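Long-range contacts in uncharacterized protein (Bacteroides ovatus CL02T12C04, PDB 6PTM), which probably acts as an exo-carrageenase, a family 42 glycoside hydrolase that cleaves sugar units from the ends of carrageenan chains: residues A[161-171]-A[548-559]; A[505-513]-A[525-533]. One frame throughout, in Å; residues are numbered along the deposited sequence.

Both contacts adjoin the seam where the barrel closes, at which strands 168-175 and 503-506 lie side by side in parallel. Contact 1 sits where strand 168-175 begins: the hairpin leading into it packs on the helices that follow the last barrel strand. Contact 2 lies beyond the C-terminal end of strand 503-506, the end at which barrel glycosidases of this kind carry their active site, so it probably shapes the rim of the substrate pocket; the structure is the apo form. The centres of contact 1 and contact 2 are 28 Å apart, and the nearest atoms of contact 1 and contact 2 are about 10 Å apart, without touching. Helix 534-549 runs from the loop of contact 2 to contact 1, whose segments enclose contact 2 along the chain.

Contact 1. Residues A[161-171]-A[548-559]; sequences DMLVYEGKPVF and NSVSDYIMSFQR
The guanidinium of Arg559 meets the carboxylate of Asp161 edge to edge, the planes only 18° apart; Met162 CE lies at the same guanidinium's edge and Met555 CB over one of its faces. The Phe171 ring takes Met555 SD at its edge, a Met-aromatic contact 4.9 Å from sulfur to ring centroid, while Ile554 CG2 approaches CZ obliquely at 3.4 Å. These groups join a beta-hairpin, turned by a type I' turn from Tyr165 to Lys168, to helix 551-559, which crosses strand 168-170 at 76° where the first strand of the (beta/alpha)8 barrel begins. Arg559 grips side-on: NE reaches Asp161 OD2 and NH2 reaches OD1, each at 2.8 Å, both oxygens using syn lone pairs. Replacing Asp161 by an alanine would probably leave the Arg559 guanidinium without its carboxylate mate and free to swing away from Met162. Met555, bent at both chi2 and chi3, curls back so that CG rests on Pro169 while CE turns to Asp161. Gln558 gives its NE2 to Thr497 O, and its OE1 is tied through a water to Asp161 O. On the solvent-exposed side, Lys168 NZ forms a salt bridge with Asp552 OD2, 2.9 Å. Further in, two side chains of the helical segment satisfy backbone polar groups of the strand: Asn548 OD1 accepts from Phe171 N in its carbonyl plane, and Ser551 OG donates to Pro169 O at 2.7 Å, tilted 27° from that carbonyl's plane. A water donates to the same Pro169 O and to Asn548 O.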
# COMPACT_ATOMS: atom_id res chain seq x y z
N ASP A 161 8.36 -9.86 9.63
CA ASP A 161 7.61 -9.43 8.41
C ASP A 161 6.40 -10.35 8.22
O ASP A 161 5.81 -10.31 7.15
CB ASP A 161 8.49 -9.47 7.15
CG ASP A 161 9.14 -10.81 6.85
OD1 ASP A 161 9.18 -11.64 7.73
OD2 ASP A 161 9.59 -10.99 5.74
N MET A 162 5.99 -11.09 9.24
CA MET A 162 4.88 -12.04 9.04
C MET A 162 3.76 -11.90 10.08
O MET A 162 4.01 -11.45 11.18
CB MET A 162 5.34 -13.49 9.16
CG MET A 162 6.54 -13.85 8.34
SD MET A 162 7.19 -15.47 8.76
CE MET A 162 8.11 -15.06 10.25
N LEU A 163 2.58 -12.33 9.65
CA LEU A 163 1.45 -12.58 10.56
C LEU A 163 1.47 -14.10 10.71
O LEU A 163 1.41 -14.79 9.68
CB LEU A 163 0.15 -12.05 9.95
CG LEU A 163 -0.05 -10.55 10.12
CD1 LEU A 163 -1.30 -10.09 9.43
CD2 LEU A 163 -0.07 -10.18 11.59
N VAL A 164 1.58 -14.60 11.93
CA VAL A 164 1.78 -16.05 12.15
C VAL A 164 0.57 -16.71 12.83
O VAL A 164 0.09 -16.20 13.83
CB VAL A 164 3.07 -16.29 12.98
CG1 VAL A 164 3.24 -17.73 13.39
CG2 VAL A 164 4.31 -15.78 12.26
N TYR A 165 0.09 -17.78 12.21
CA TYR A 165 -0.94 -18.67 12.80
C TYR A 165 -0.34 -20.08 12.86
O TYR A 165 -0.00 -20.62 11.80
CB TYR A 165 -2.23 -18.63 11.98
CG TYR A 165 -3.31 -19.52 12.54
CD1 TYR A 165 -3.89 -19.23 13.77
CD2 TYR A 165 -3.78 -20.62 11.84
CE1 TYR A 165 -4.86 -20.07 14.33
CE2 TYR A 165 -4.77 -21.45 12.37
CZ TYR A 165 -5.31 -21.16 13.62
OH TYR A 165 -6.27 -21.96 14.15
N GLU A 166 -0.24 -20.66 14.06
CA GLU A 166 0.19 -22.07 14.24
C GLU A 166 1.53 -22.27 13.54
O GLU A 166 1.74 -23.33 12.92
CB GLU A 166 -0.88 -23.04 13.73
CG GLU A 166 -2.15 -22.95 14.56
CD GLU A 166 -3.16 -24.07 14.42
OE1 GLU A 166 -3.21 -24.72 13.36
OE2 GLU A 166 -3.93 -24.24 15.37
N GLY A 167 2.41 -21.29 13.68
CA GLY A 167 3.80 -21.34 13.24
C GLY A 167 3.98 -21.10 11.75
O GLY A 167 5.07 -21.24 11.32
N LYS A 168 2.96 -20.69 11.02
CA LYS A 168 3.08 -20.42 9.59
C LYS A 168 2.66 -18.99 9.29
O LYS A 168 1.72 -18.49 9.90
CB LYS A 168 2.22 -21.42 8.83
CG LYS A 168 2.79 -22.83 8.80
CD LYS A 168 4.02 -22.82 7.92
CE LYS A 168 4.88 -24.05 8.10
NZ LYS A 168 6.02 -23.95 7.16
N PRO A 169 3.28 -18.36 8.26
CA PRO A 169 2.81 -17.08 7.73
C PRO A 169 1.38 -17.23 7.17
O PRO A 169 1.09 -18.22 6.42
CB PRO A 169 3.82 -16.66 6.64
CG PRO A 169 4.89 -17.73 6.63
CD PRO A 169 4.43 -18.89 7.49
N VAL A 170 0.54 -16.25 7.50
CA VAL A 170 -0.80 -16.07 6.88
C VAL A 170 -0.92 -14.61 6.40
O VAL A 170 -0.09 -13.76 6.79
CB VAL A 170 -1.95 -16.48 7.81
CG1 VAL A 170 -1.89 -17.96 8.13
CG2 VAL A 170 -2.01 -15.66 9.09
N PHE A 171 -1.92 -14.38 5.58
CA PHE A 171 -2.30 -13.07 5.01
C PHE A 171 -3.76 -12.80 5.36
O PHE A 171 -4.61 -13.68 5.16
CB PHE A 171 -2.00 -13.08 3.51
CG PHE A 171 -0.57 -13.47 3.22
CD1 PHE A 171 0.48 -12.61 3.53
CD2 PHE A 171 -0.26 -14.72 2.70
CE1 PHE A 171 1.80 -12.98 3.32
CE2 PHE A 171 1.06 -15.10 2.53
CZ PHE A 171 2.08 -14.23 2.83
N ASN A 548 -2.40 -18.16 1.55
CA ASN A 548 -2.09 -18.94 2.78
C ASN A 548 -1.51 -20.31 2.40
O ASN A 548 -0.56 -20.75 3.06
CB ASN A 548 -3.30 -19.05 3.71
CG ASN A 548 -3.60 -17.74 4.40
OD1 ASN A 548 -2.79 -16.81 4.37
ND2 ASN A 548 -4.79 -17.64 4.98
N SER A 549 -2.07 -20.97 1.40
CA SER A 549 -1.75 -22.37 1.03
C SER A 549 -0.31 -22.42 0.52
O SER A 549 0.29 -23.52 0.56
CB SER A 549 -2.74 -22.92 0.02
OG SER A 549 -2.48 -22.49 -1.32
N VAL A 550 0.22 -21.29 0.05
CA VAL A 550 1.62 -21.25 -0.45
C VAL A 550 2.42 -20.16 0.27
O VAL A 550 3.35 -19.59 -0.34
CB VAL A 550 1.65 -21.09 -1.98
CG1 VAL A 550 1.18 -22.34 -2.66
CG2 VAL A 550 0.88 -19.87 -2.49
N SER A 551 2.13 -19.93 1.55
CA SER A 551 2.62 -18.70 2.22
C SER A 551 4.15 -18.74 2.34
O SER A 551 4.76 -17.66 2.40
CB SER A 551 1.97 -18.48 3.57
OG SER A 551 2.26 -19.55 4.44
N ASP A 552 4.76 -19.93 2.42
CA ASP A 552 6.25 -19.99 2.43
C ASP A 552 6.79 -19.47 1.09
O ASP A 552 7.76 -18.67 1.10
CB ASP A 552 6.79 -21.37 2.81
CG ASP A 552 6.53 -21.73 4.28
OD1 ASP A 552 6.68 -20.82 5.23
OD2 ASP A 552 6.20 -22.92 4.50
N TYR A 553 6.20 -19.89 -0.03
CA TYR A 553 6.60 -19.39 -1.37
C TYR A 553 6.45 -17.85 -1.39
O TYR A 553 7.36 -17.14 -1.83
CB TYR A 553 5.78 -20.05 -2.47
CG TYR A 553 6.06 -21.52 -2.70
CD1 TYR A 553 7.19 -22.16 -2.19
CD2 TYR A 553 5.18 -22.28 -3.47
CE1 TYR A 553 7.43 -23.49 -2.46
CE2 TYR A 553 5.41 -23.61 -3.74
CZ TYR A 553 6.55 -24.22 -3.24
OH TYR A 553 6.78 -25.53 -3.51
N ILE A 554 5.31 -17.35 -0.88
CA ILE A 554 4.95 -15.92 -0.92
C ILE A 554 5.98 -15.17 -0.09
O ILE A 554 6.56 -14.15 -0.61
CB ILE A 554 3.49 -15.70 -0.46
CG1 ILE A 554 2.48 -16.39 -1.36
CG2 ILE A 554 3.20 -14.21 -0.35
CD1 ILE A 554 2.58 -16.03 -2.84
N MET A 555 6.32 -15.66 1.10
CA MET A 555 7.32 -14.91 1.89
C MET A 555 8.66 -14.95 1.15
O MET A 555 9.32 -13.94 1.18
CB MET A 555 7.49 -15.43 3.32
CG MET A 555 6.25 -15.36 4.15
SD MET A 555 5.52 -13.69 4.24
CE MET A 555 6.97 -12.74 4.68
N SER A 556 9.04 -16.05 0.47
CA SER A 556 10.29 -16.11 -0.31
C SER A 556 10.26 -15.05 -1.43
O SER A 556 11.29 -14.32 -1.64
CB SER A 556 10.57 -17.47 -0.85
OG SER A 556 10.83 -18.37 0.22
N PHE A 557 9.13 -14.93 -2.14
CA PHE A 557 9.00 -13.87 -3.17
C PHE A 557 9.11 -12.48 -2.53
O PHE A 557 9.80 -11.65 -3.13
CB PHE A 557 7.69 -13.98 -3.97
CG PHE A 557 7.65 -15.14 -4.92
CD1 PHE A 557 8.54 -15.20 -6.00
CD2 PHE A 557 6.73 -16.16 -4.78
CE1 PHE A 557 8.50 -16.26 -6.89
CE2 PHE A 557 6.67 -17.19 -5.70
CZ PHE A 557 7.57 -17.26 -6.73
N GLN A 558 8.48 -12.21 -1.38
CA GLN A 558 8.51 -10.86 -0.74
C GLN A 558 9.96 -10.54 -0.33
O GLN A 558 10.40 -9.38 -0.42
CB GLN A 558 7.64 -10.77 0.52
CG GLN A 558 6.12 -10.77 0.30
CD GLN A 558 5.39 -10.50 1.59
OE1 GLN A 558 6.03 -10.31 2.66
NE2 GLN A 558 4.06 -10.42 1.50
N ARG A 559 10.68 -11.55 0.16
CA ARG A 559 12.02 -11.36 0.79
C ARG A 559 13.11 -11.45 -0.27
O ARG A 559 14.27 -11.15 0.08
CB ARG A 559 12.30 -12.43 1.84
CG ARG A 559 11.40 -12.31 3.06
CD ARG A 559 11.42 -13.57 3.88
NE ARG A 559 10.68 -13.45 5.13
CZ ARG A 559 10.37 -14.49 5.91
NH1 ARG A 559 10.73 -15.72 5.55
NH2 ARG A 559 9.75 -14.30 7.07
O HOH W 1 8.75 -9.76 3.53
O HOH W 2 4.33 -9.96 4.76
O HOH W 3 7.48 -21.38 7.56
O HOH W 4 -0.74 -20.40 5.76

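Contact 2. Residues A[505-513]-A[525-533]; sequences QTWYWCRRE and GYAASNNHQ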
# COMPACT_ATOMS: atom_id res chain seq x y z
N GLN A 505 -7.46 -4.03 5.45
CA GLN A 505 -8.87 -3.67 5.74
C GLN A 505 -9.37 -3.01 4.46
O GLN A 505 -8.96 -1.86 4.24
CB GLN A 505 -8.99 -2.75 6.95
CG GLN A 505 -10.45 -2.55 7.32
CD GLN A 505 -10.65 -1.68 8.53
OE1 GLN A 505 -9.97 -0.67 8.72
NE2 GLN A 505 -11.58 -2.08 9.36
N THR A 506 -10.17 -3.71 3.64
CA THR A 506 -10.55 -3.22 2.29
C THR A 506 -11.70 -2.20 2.39
O THR A 506 -12.65 -2.45 3.16
CB THR A 506 -10.91 -4.38 1.36
OG1 THR A 506 -9.80 -5.29 1.28
CG2 THR A 506 -11.33 -3.86 -0.00
N TRP A 507 -11.60 -1.10 1.65
CA TRP A 507 -12.73 -0.14 1.46
C TRP A 507 -13.77 -0.75 0.50
O TRP A 507 -13.44 -1.02 -0.65
CB TRP A 507 -12.20 1.19 0.91
CG TRP A 507 -13.26 2.22 0.64
CD1 TRP A 507 -13.88 2.45 -0.56
CD2 TRP A 507 -13.81 3.18 1.57
NE1 TRP A 507 -14.77 3.48 -0.44
CE2 TRP A 507 -14.76 3.95 0.85
CE3 TRP A 507 -13.62 3.47 2.93
CZ2 TRP A 507 -15.46 5.01 1.43
CZ3 TRP A 507 -14.31 4.52 3.50
CH2 TRP A 507 -15.22 5.27 2.77
N TYR A 508 -15.01 -1.00 0.94
CA TYR A 508 -15.53 -0.89 2.31
C TYR A 508 -16.86 -1.66 2.42
O TYR A 508 -17.53 -1.90 1.43
CB TYR A 508 -15.77 0.54 2.80
CG TYR A 508 -16.82 1.38 2.09
CD1 TYR A 508 -17.47 2.41 2.77
CD2 TYR A 508 -17.12 1.21 0.74
CE1 TYR A 508 -18.39 3.23 2.14
CE2 TYR A 508 -18.05 2.02 0.11
CZ TYR A 508 -18.68 3.04 0.80
OH TYR A 508 -19.58 3.84 0.14
N TRP A 509 -17.21 -2.07 3.63
CA TRP A 509 -18.45 -2.84 3.89
C TRP A 509 -19.44 -1.92 4.59
O TRP A 509 -19.59 -1.98 5.82
CB TRP A 509 -18.15 -4.10 4.69
CG TRP A 509 -19.27 -5.10 4.76
CD1 TRP A 509 -20.54 -4.93 5.22
CD2 TRP A 509 -19.14 -6.50 4.42
NE1 TRP A 509 -21.23 -6.13 5.18
CE2 TRP A 509 -20.39 -7.10 4.71
CE3 TRP A 509 -18.09 -7.28 3.91
CZ2 TRP A 509 -20.61 -8.46 4.50
CZ3 TRP A 509 -18.32 -8.62 3.70
CH2 TRP A 509 -19.56 -9.20 3.99
N CYS A 510 -20.04 -1.05 3.78
CA CYS A 510 -20.98 -0.00 4.25
C CYS A 510 -22.38 -0.60 4.44
O CYS A 510 -23.18 0.07 5.11
CB CYS A 510 -21.00 1.17 3.28
SG CYS A 510 -21.69 2.66 4.04
N ARG A 511 -22.67 -1.78 3.89
CA ARG A 511 -23.93 -2.54 4.12
C ARG A 511 -24.14 -2.80 5.62
O ARG A 511 -23.21 -3.27 6.30
CB ARG A 511 -23.88 -3.89 3.41
CG ARG A 511 -24.02 -3.81 1.90
CD ARG A 511 -25.49 -3.87 1.46
NE ARG A 511 -25.55 -4.18 0.03
CZ ARG A 511 -26.66 -4.23 -0.70
NH1 ARG A 511 -27.84 -4.00 -0.15
NH2 ARG A 511 -26.59 -4.60 -1.97
N ARG A 512 -25.35 -2.54 6.11
CA ARG A 512 -25.76 -2.94 7.48
C ARG A 512 -26.29 -4.37 7.38
O ARG A 512 -26.48 -4.86 6.22
CB ARG A 512 -26.78 -1.96 8.08
CG ARG A 512 -26.34 -0.50 8.15
CD ARG A 512 -25.06 -0.23 8.95
NE ARG A 512 -23.81 -0.56 8.24
CZ ARG A 512 -22.57 -0.63 8.77
NH1 ARG A 512 -22.37 -0.37 10.06
NH2 ARG A 512 -21.55 -0.99 8.00
N GLU A 513 -26.52 -5.02 8.52
CA GLU A 513 -27.02 -6.42 8.55
C GLU A 513 -28.33 -6.54 7.75
O GLU A 513 -28.51 -7.57 7.05
CB GLU A 513 -27.19 -6.90 9.99
CG GLU A 513 -27.36 -8.41 10.11
CD GLU A 513 -27.63 -8.92 11.52
OE1 GLU A 513 -27.52 -8.13 12.47
OE2 GLU A 513 -27.94 -10.11 11.65
N GLY A 525 -19.27 6.94 -2.78
CA GLY A 525 -18.47 5.71 -2.78
C GLY A 525 -19.28 4.43 -2.93
O GLY A 525 -18.66 3.36 -3.25
N TYR A 526 -20.61 4.49 -2.72
CA TYR A 526 -21.40 3.28 -2.36
C TYR A 526 -21.84 2.49 -3.60
O TYR A 526 -21.54 1.29 -3.66
CB TYR A 526 -22.61 3.63 -1.49
CG TYR A 526 -23.30 2.42 -0.90
CD1 TYR A 526 -22.67 1.60 0.03
CD2 TYR A 526 -24.61 2.11 -1.26
CE1 TYR A 526 -23.32 0.50 0.58
CE2 TYR A 526 -25.28 1.03 -0.70
CZ TYR A 526 -24.63 0.22 0.22
OH TYR A 526 -25.29 -0.85 0.78
N ALA A 527 -22.56 3.10 -4.54
CA ALA A 527 -23.19 2.32 -5.64
C ALA A 527 -22.08 1.67 -6.50
O ALA A 527 -21.07 2.36 -6.82
CB ALA A 527 -24.13 3.18 -6.43
N ALA A 528 -22.26 0.38 -6.85
CA ALA A 528 -21.39 -0.37 -7.80
C ALA A 528 -20.00 -0.57 -7.17
O ALA A 528 -19.04 -0.90 -7.91
CB ALA A 528 -21.31 0.36 -9.13
N SER A 529 -19.89 -0.37 -5.85
CA SER A 529 -18.75 -0.81 -5.00
C SER A 529 -18.99 -2.30 -4.66
O SER A 529 -20.06 -2.90 -5.09
CB SER A 529 -18.62 0.06 -3.75
OG SER A 529 -19.65 -0.19 -2.78
N ASN A 530 -18.09 -2.86 -3.86
CA ASN A 530 -18.13 -4.28 -3.45
C ASN A 530 -19.47 -4.55 -2.76
O ASN A 530 -19.88 -5.72 -2.80
CB ASN A 530 -16.92 -4.68 -2.59
CG ASN A 530 -16.75 -3.84 -1.35
OD1 ASN A 530 -15.99 -2.87 -1.38
ND2 ASN A 530 -17.47 -4.20 -0.30
N ASN A 531 -20.10 -3.52 -2.19
CA ASN A 531 -21.40 -3.65 -1.48
C ASN A 531 -22.49 -4.16 -2.45
O ASN A 531 -23.56 -4.59 -1.95
CB ASN A 531 -21.79 -2.34 -0.81
CG ASN A 531 -20.80 -1.96 0.27
OD1 ASN A 531 -20.89 -2.49 1.41
ND2 ASN A 531 -19.93 -1.02 -0.04
N HIS A 532 -22.22 -4.15 -3.76
CA HIS A 532 -23.12 -4.67 -4.82
C HIS A 532 -22.48 -5.81 -5.63
O HIS A 532 -23.00 -6.12 -6.74
CB HIS A 532 -23.51 -3.51 -5.77
CG HIS A 532 -24.30 -2.45 -5.07
ND1 HIS A 532 -24.39 -1.16 -5.53
CD2 HIS A 532 -25.07 -2.51 -3.96
CE1 HIS A 532 -25.18 -0.47 -4.72
NE2 HIS A 532 -25.60 -1.28 -3.74
N GLN A 533 -21.41 -6.44 -5.14
CA GLN A 533 -20.61 -7.37 -6.00
C GLN A 533 -20.24 -8.63 -5.22
O GLN A 533 -19.12 -8.77 -4.70
CB GLN A 533 -19.36 -6.69 -6.52
CG GLN A 533 -19.61 -5.43 -7.33
CD GLN A 533 -18.34 -4.64 -7.51
OE1 GLN A 533 -17.52 -4.53 -6.59
NE2 GLN A 533 -18.18 -4.08 -8.72
O HOH W 5 -16.01 3.32 -3.20
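Trp509 and Asn531 are the nearest CA pair, 6.2 Å, between the loop after strand 503-506, which has a cis peptide bond from Trp507 to Tyr508, and a type II turn (Tyr526 to Ser529) running into a short 3-10 segment. The amides of Asn530 and Asn531 bond the backbone of 508-511. Asn530 brackets Tyr508: OD1 takes its N-H on an in-plane lone pair, and ND2 donates to its O at 2.9 Å from above the carbonyl plane. Asn531 OD1 accepts from Arg511 N at 3.1 Å and weakly from Cys510 N; its ND2, held by Ser529 OG, adds a weak bond to Tyr508 O. The loop follows the eighth strand of the (beta/alpha)8 barrel, where a non-proline cis peptide after a tryptophan recurs in related glycosidases, often beside the substrate site. Tyr508 CG lies between its backbone N and carbonyl carbon (chi1 64°), placing the ring between Trp507 CE2 on one face and Cys510 CB on the other; its OH points at the edge of the Tyr526 ring, 3.4 Å from Tyr526 CB. Cys510 CB also touches Tyr526 CE1 obliquely, at 3.6 Å. Arg511 bends at chi2 (-89°) past Tyr526 OH, and its NE and NH2 both donate to Asn531 O, NE at 2.8 Å, with that oxygen in the guanidinium plane. Asp88 and Glu120 form salt bridges with the same NH2, which would probably offset its buried positive charge. His532 stands nearly perpendicular to the guanidinium, its ring edge meeting Arg511 NH2 through CD2 at 3.3 Å, while its ND1 accepts from Ala528 N.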